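Local coordinates for protein pelota homolog (Archaeoglobus fulgidus, PDB 3OBY) that may recognise stalled ribosomes, cleave the mRNA caught in them as an endoribonuclease and take part in releasing ribosomes that no longer function, at residues D254-G259 / G333-L338; V284-D289 / V316-E321. All coordinates share one frame; numbering follows the deposited sequence.

Contact 1. Residues D254-G259 / G333-L338; sequences DRLLEG and GIAALL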
loop_
_atom_site.group_PDB
_atom_site.type_symbol
_atom_site.label_atom_id
_atom_site.label_comp_id
_atom_site.label_asym_id
_atom_site.label_seq_id
_atom_site.Cartn_x
_atom_site.Cartn_y
_atom_site.Cartn_z
ATOM N N ASP A 254 17.096 -6.508 1.426
ATOM C CA ASP A 254 18.006 -7.253 2.292
ATOM C C ASP A 254 18.208 -8.664 1.764
ATOM O O ASP A 254 19.325 -9.170 1.740
ATOM C CB ASP A 254 17.493 -7.318 3.727
ATOM C CG ASP A 254 17.802 -6.061 4.514
ATOM O OD1 ASP A 254 18.829 -5.405 4.218
ATOM O OD2 ASP A 254 17.026 -5.737 5.438
ATOM N N ARG A 255 17.128 -9.300 1.333
ATOM C CA ARG A 255 17.238 -10.646 0.798
ATOM C C ARG A 255 18.133 -10.625 -0.433
ATOM O O ARG A 255 19.007 -11.481 -0.576
ATOM C CB ARG A 255 15.856 -11.205 0.443
ATOM C CG ARG A 255 15.016 -11.575 1.656
ATOM C CD ARG A 255 13.644 -12.053 1.238
ATOM N NE ARG A 255 13.727 -13.164 0.297
ATOM C CZ ARG A 255 12.680 -13.695 -0.326
ATOM N NH1 ARG A 255 11.462 -13.216 -0.109
ATOM N NH2 ARG A 255 12.852 -14.707 -1.168
ATOM N N LEU A 256 17.923 -9.648 -1.317
ATOM C CA LEU A 256 18.744 -9.535 -2.520
ATOM C C LEU A 256 20.208 -9.360 -2.113
ATOM O O LEU A 256 21.102 -9.931 -2.726
ATOM C CB LEU A 256 18.307 -8.341 -3.384
ATOM C CG LEU A 256 19.309 -7.905 -4.473
ATOM C CD1 LEU A 256 19.364 -8.926 -5.604
ATOM C CD2 LEU A 256 18.916 -6.553 -5.019
ATOM N N LEU A 257 20.447 -8.573 -1.071
ATOM C CA LEU A 257 21.805 -8.345 -0.606
ATOM C C LEU A 257 22.446 -9.612 -0.036
ATOM O O LEU A 257 23.573 -9.948 -0.397
ATOM C CB LEU A 257 21.816 -7.213 0.429
ATOM C CG LEU A 257 22.083 -5.793 -0.091
ATOM C CD1 LEU A 257 21.647 -5.637 -1.544
ATOM C CD2 LEU A 257 21.362 -4.800 0.806
ATOM N N GLU A 258 21.730 -10.312 0.842
ATOM C CA GLU A 258 22.238 -11.547 1.439
ATOM C C GLU A 258 22.529 -12.541 0.322
ATOM O O GLU A 258 23.512 -13.285 0.371
ATOM C CB GLU A 258 21.210 -12.143 2.401
ATOM C CG GLU A 258 20.707 -11.162 3.443
ATOM C CD GLU A 258 19.573 -11.726 4.267
ATOM O OE1 GLU A 258 18.875 -12.626 3.763
ATOM O OE2 GLU A 258 19.369 -11.262 5.408
ATOM N N GLY A 259 21.658 -12.548 -0.681
ATOM C CA GLY A 259 21.848 -13.428 -1.816
ATOM C C GLY A 259 23.126 -13.045 -2.538
ATOM O O GLY A 259 23.911 -13.897 -2.919
ATOM N N GLY A 333 18.744 -0.814 -11.073
ATOM C CA GLY A 333 17.338 -0.521 -11.274
ATOM C C GLY A 333 16.401 -1.713 -11.391
ATOM O O GLY A 333 15.178 -1.558 -11.405
ATOM N N ILE A 334 16.954 -2.908 -11.484
ATOM C CA ILE A 334 16.114 -4.088 -11.597
ATOM C C ILE A 334 16.897 -5.304 -11.119
ATOM O O ILE A 334 18.056 -5.477 -11.470
ATOM C CB ILE A 334 15.629 -4.283 -13.059
ATOM C CG1 ILE A 334 14.596 -5.411 -13.112
ATOM C CG2 ILE A 334 16.804 -4.578 -13.979
ATOM C CD1 ILE A 334 13.932 -5.584 -14.470
ATOM N N ALA A 335 16.263 -6.127 -10.294
ATOM C CA ALA A 335 16.906 -7.314 -9.753
ATOM C C ALA A 335 15.861 -8.388 -9.543
ATOM O O ALA A 335 14.672 -8.134 -9.704
ATOM C CB ALA A 335 17.590 -6.979 -8.444
ATOM N N ALA A 336 16.295 -9.592 -9.190
ATOM C CA ALA A 336 15.351 -10.685 -8.979
ATOM C C ALA A 336 15.841 -11.727 -7.992
ATOM O O ALA A 336 17.031 -12.007 -7.909
ATOM C CB ALA A 336 15.038 -11.362 -10.307
ATOM N N LEU A 337 14.907 -12.284 -7.233
ATOM C CA LEU A 337 15.207 -13.349 -6.294
ATOM C C LEU A 337 14.831 -14.617 -7.084
ATOM O O LEU A 337 13.682 -14.788 -7.498
ATOM C CB LEU A 337 14.368 -13.187 -5.026
ATOM C CG LEU A 337 14.607 -11.869 -4.276
ATOM C CD1 LEU A 337 13.868 -11.883 -2.941
ATOM C CD2 LEU A 337 16.093 -11.659 -4.047
ATOM N N LEU A 338 15.811 -15.493 -7.304
ATOM C CA LEU A 338 15.617 -16.702 -8.106
ATOM C C LEU A 338 15.178 -17.980 -7.409
ATOM O O LEU A 338 15.341 -18.136 -6.203
ATOM C CB LEU A 338 16.900 -16.984 -8.890
ATOM C CG LEU A 338 17.454 -15.792 -9.675
ATOM C CD1 LEU A 338 18.711 -16.207 -10.400
ATOM C CD2 LEU A 338 16.415 -15.297 -10.674
#
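Segment 254-259, part of a long helix, runs across strand 334-338 at 74°, with the two axes 8.8 Å apart at their closest, a helix side resting on a sheet face, and no hydrogen bond joins the two segments. The contact illustrates how such packing can rest on a few side chains. L337 points toward the helix and divides its two methyls between neighbouring residues of one turn. Its CD1 sits over the centre of the R255 guanidinium, 3.3 Å above the plane, with CZ of R255 3.4 Å from CD1 of L337. The two side chains cross at about a right angle, and the arginine reaches this position through a bend at chi3 (55°), which lays its flat end across the leucine tip. The other methyl, CD2 of L337, lies 3.7 Å from CA of L256, against the helix backbone itself. L256 has CG anti to its backbone N (chi1 165°), which carries its fork down to the strand, where CD2 meets CB of A335 at 3.7 Å. An alanine here in place of R255 would remove the guanidinium, and with it the long, weak ion pair to E283, and would probably leave CD1 of L337 less well packed. Around this centre, strand 334-338 runs antiparallel between strands 266-268 and 282-288. V266 of the former touches both L256 and L337, V284 of the latter packs against L337, and L331 in the preceding loop adds to the cover of L256, so helix 236-262 is seated across this part of the sheet in the C-terminal eRF1 domain 3.

Contact 2. Residues V284-D289 / V316-E321; sequences VLLVAD and VIMSTE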
loop_
_atom_site.group_PDB
_atom_site.type_symbol
_atom_site.label_atom_id
_atom_site.label_comp_id
_atom_site.label_asym_id
_atom_site.label_seq_id
_atom_site.Cartn_x
_atom_site.Cartn_y
_atom_site.Cartn_z
ATOM N N VAL A 284 10.724 -13.637 -7.525
ATOM C CA VAL A 284 10.339 -12.281 -7.192
ATOM C C VAL A 284 11.151 -11.293 -7.989
ATOM O O VAL A 284 12.366 -11.237 -7.844
ATOM C CB VAL A 284 10.570 -11.988 -5.698
ATOM C CG1 VAL A 284 10.009 -10.625 -5.348
ATOM C CG2 VAL A 284 9.931 -13.073 -4.850
ATOM N N LEU A 285 10.472 -10.513 -8.831
ATOM C CA LEU A 285 11.114 -9.489 -9.657
ATOM C C LEU A 285 11.019 -8.154 -8.929
ATOM O O LEU A 285 9.922 -7.712 -8.599
ATOM C CB LEU A 285 10.410 -9.364 -11.008
ATOM C CG LEU A 285 11.024 -8.329 -11.962
ATOM C CD1 LEU A 285 12.386 -8.821 -12.449
ATOM C CD2 LEU A 285 10.104 -8.098 -13.148
ATOM N N LEU A 286 12.162 -7.523 -8.670
ATOM C CA LEU A 286 12.186 -6.229 -7.986
ATOM C C LEU A 286 12.563 -5.139 -8.992
ATOM O O LEU A 286 13.564 -5.259 -9.684
ATOM C CB LEU A 286 13.211 -6.247 -6.851
ATOM C CG LEU A 286 13.146 -7.357 -5.807
ATOM C CD1 LEU A 286 14.261 -7.106 -4.797
ATOM C CD2 LEU A 286 11.781 -7.392 -5.118
ATOM N N VAL A 287 11.777 -4.070 -9.075
ATOM C CA VAL A 287 12.077 -3.018 -10.049
ATOM C C VAL A 287 11.847 -1.606 -9.540
ATOM O O VAL A 287 10.898 -1.347 -8.806
ATOM C CB VAL A 287 11.253 -3.227 -11.360
ATOM C CG1 VAL A 287 9.773 -2.968 -11.106
ATOM C CG2 VAL A 287 11.790 -2.340 -12.463
ATOM N N ALA A 288 12.732 -0.694 -9.932
ATOM C CA ALA A 288 12.621 0.709 -9.518
ATOM C C ALA A 288 11.730 1.457 -10.504
ATOM O O ALA A 288 11.840 1.280 -11.720
ATOM C CB ALA A 288 13.996 1.362 -9.457
ATOM N N ASP A 289 10.844 2.294 -9.976
ATOM C CA ASP A 289 9.926 3.036 -10.825
ATOM C C ASP A 289 10.648 3.808 -11.925
ATOM O O ASP A 289 10.188 3.828 -13.071
ATOM C CB ASP A 289 9.039 3.959 -9.975
ATOM C CG ASP A 289 9.822 5.021 -9.234
ATOM O OD1 ASP A 289 11.028 4.830 -8.986
ATOM O OD2 ASP A 289 9.215 6.053 -8.880
ATOM N N VAL A 316 7.462 -6.498 -7.809
ATOM C CA VAL A 316 7.506 -5.508 -6.738
ATOM C C VAL A 316 8.103 -4.216 -7.297
ATOM O O VAL A 316 9.301 -4.145 -7.579
ATOM C CB VAL A 316 8.364 -6.005 -5.549
ATOM C CG1 VAL A 316 8.568 -4.882 -4.552
ATOM C CG2 VAL A 316 7.685 -7.195 -4.865
ATOM N N ILE A 317 7.258 -3.204 -7.474
ATOM C CA ILE A 317 7.721 -1.929 -8.002
ATOM C C ILE A 317 7.953 -0.955 -6.863
ATOM O O ILE A 317 7.008 -0.544 -6.188
ATOM C CB ILE A 317 6.703 -1.300 -8.985
ATOM C CG1 ILE A 317 6.330 -2.299 -10.076
ATOM C CG2 ILE A 317 7.311 -0.055 -9.631
ATOM C CD1 ILE A 317 5.244 -1.817 -10.993
ATOM N N MET A 318 9.215 -0.583 -6.663
ATOM C CA MET A 318 9.588 0.346 -5.603
ATOM C C MET A 318 9.805 1.742 -6.164
ATOM O O MET A 318 10.356 1.915 -7.246
ATOM C CB MET A 318 10.865 -0.128 -4.907
ATOM C CG MET A 318 10.903 -1.622 -4.583
ATOM S SD MET A 318 12.429 -2.045 -3.737
ATOM C CE MET A 318 12.154 -3.738 -3.342
ATOM N N SER A 319 9.356 2.737 -5.415
ATOM C CA SER A 319 9.505 4.122 -5.822
ATOM C C SER A 319 10.830 4.700 -5.364
ATOM O O SER A 319 11.145 4.678 -4.181
ATOM C CB SER A 319 8.384 4.963 -5.229
ATOM O OG SER A 319 8.689 6.340 -5.343
ATOM N N THR A 320 11.599 5.236 -6.301
ATOM C CA THR A 320 12.878 5.841 -5.957
ATOM C C THR A 320 12.712 7.050 -5.035
ATOM O O THR A 320 13.695 7.699 -4.675
ATOM C CB THR A 320 13.635 6.269 -7.207
ATOM O OG1 THR A 320 12.801 7.119 -8.005
ATOM C CG2 THR A 320 14.021 5.043 -8.027
ATOM N N GLU A 321 11.469 7.352 -4.653
ATOM C CA GLU A 321 11.197 8.465 -3.745
ATOM C C GLU A 321 11.651 8.074 -2.350
ATOM O O GLU A 321 11.942 8.932 -1.521
ATOM C CB GLU A 321 9.702 8.791 -3.691
ATOM C CG GLU A 321 9.363 10.033 -2.846
ATOM C CD GLU A 321 7.862 10.255 -2.657
ATOM O OE1 GLU A 321 7.099 10.132 -3.641
ATOM O OE2 GLU A 321 7.445 10.570 -1.520
#
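The flat group that matters here is the carboxylate of D289, whose OD1 takes the N-H of T320 from above its plane, 46° out of it, with N of T320 2.8 Å from OD1 of D289. CG of D289 is placed between its own backbone N and carbonyl carbon (chi1 63°), which turns the acid toward the backbone of S319 and T320; OG1 of T320 lies near the same oxygen but has E290 as its stronger partner. Behind this end, two parallel strands are held in register. V287 bonds on both sides of I317: its N gives to O of V316 at 2.9 Å and its O receives N of M318 at 2.8 Å. N of V316 gives to O of L285, and beyond the strand end N of D289 gives to O of M318, also at 2.8 Å. L286 and V316 lie side by side, CD2 of L286 3.7 Å from CB of V316, on the face met by helices 236-262 and 323-330. V287 and I317 share the opposite face, CG1 to CG1 at 3.7 Å, where I317 meets L22 and W26 of helix 22-31. With helices 289-295 and 301-310 between them, the strands make a beta-alpha-beta crossover, A288 at the N-cap position. D289 thus stands in the first turn, where the helix's N-terminal end and the donated N-H would be expected to favour the ionised form.

How the contacts relate
Both contacts are buried and belong to one mixed sheet, in which strands 334-338 and 282-288 are antiparallel neighbours; A335 O and L286 N, 2.8 Å apart, probably form a hydrogen bond between them. Contact 2 is nested along the chain within the loop closed by contact 1. It joins neighbouring strands by backbone hydrogen bonds and a carboxylate, with apolar pairs on both faces, whereas contact 1 lays a helix on the sheet through apolar side chains and one guanidinium face. Helix 236-262 meets both. The centre of contact 2 is about 13 Å from the centre of the chain, that of contact 1 about 21 Å, and the face of V287 and I317 receives helix 22-31 from the N-terminal part.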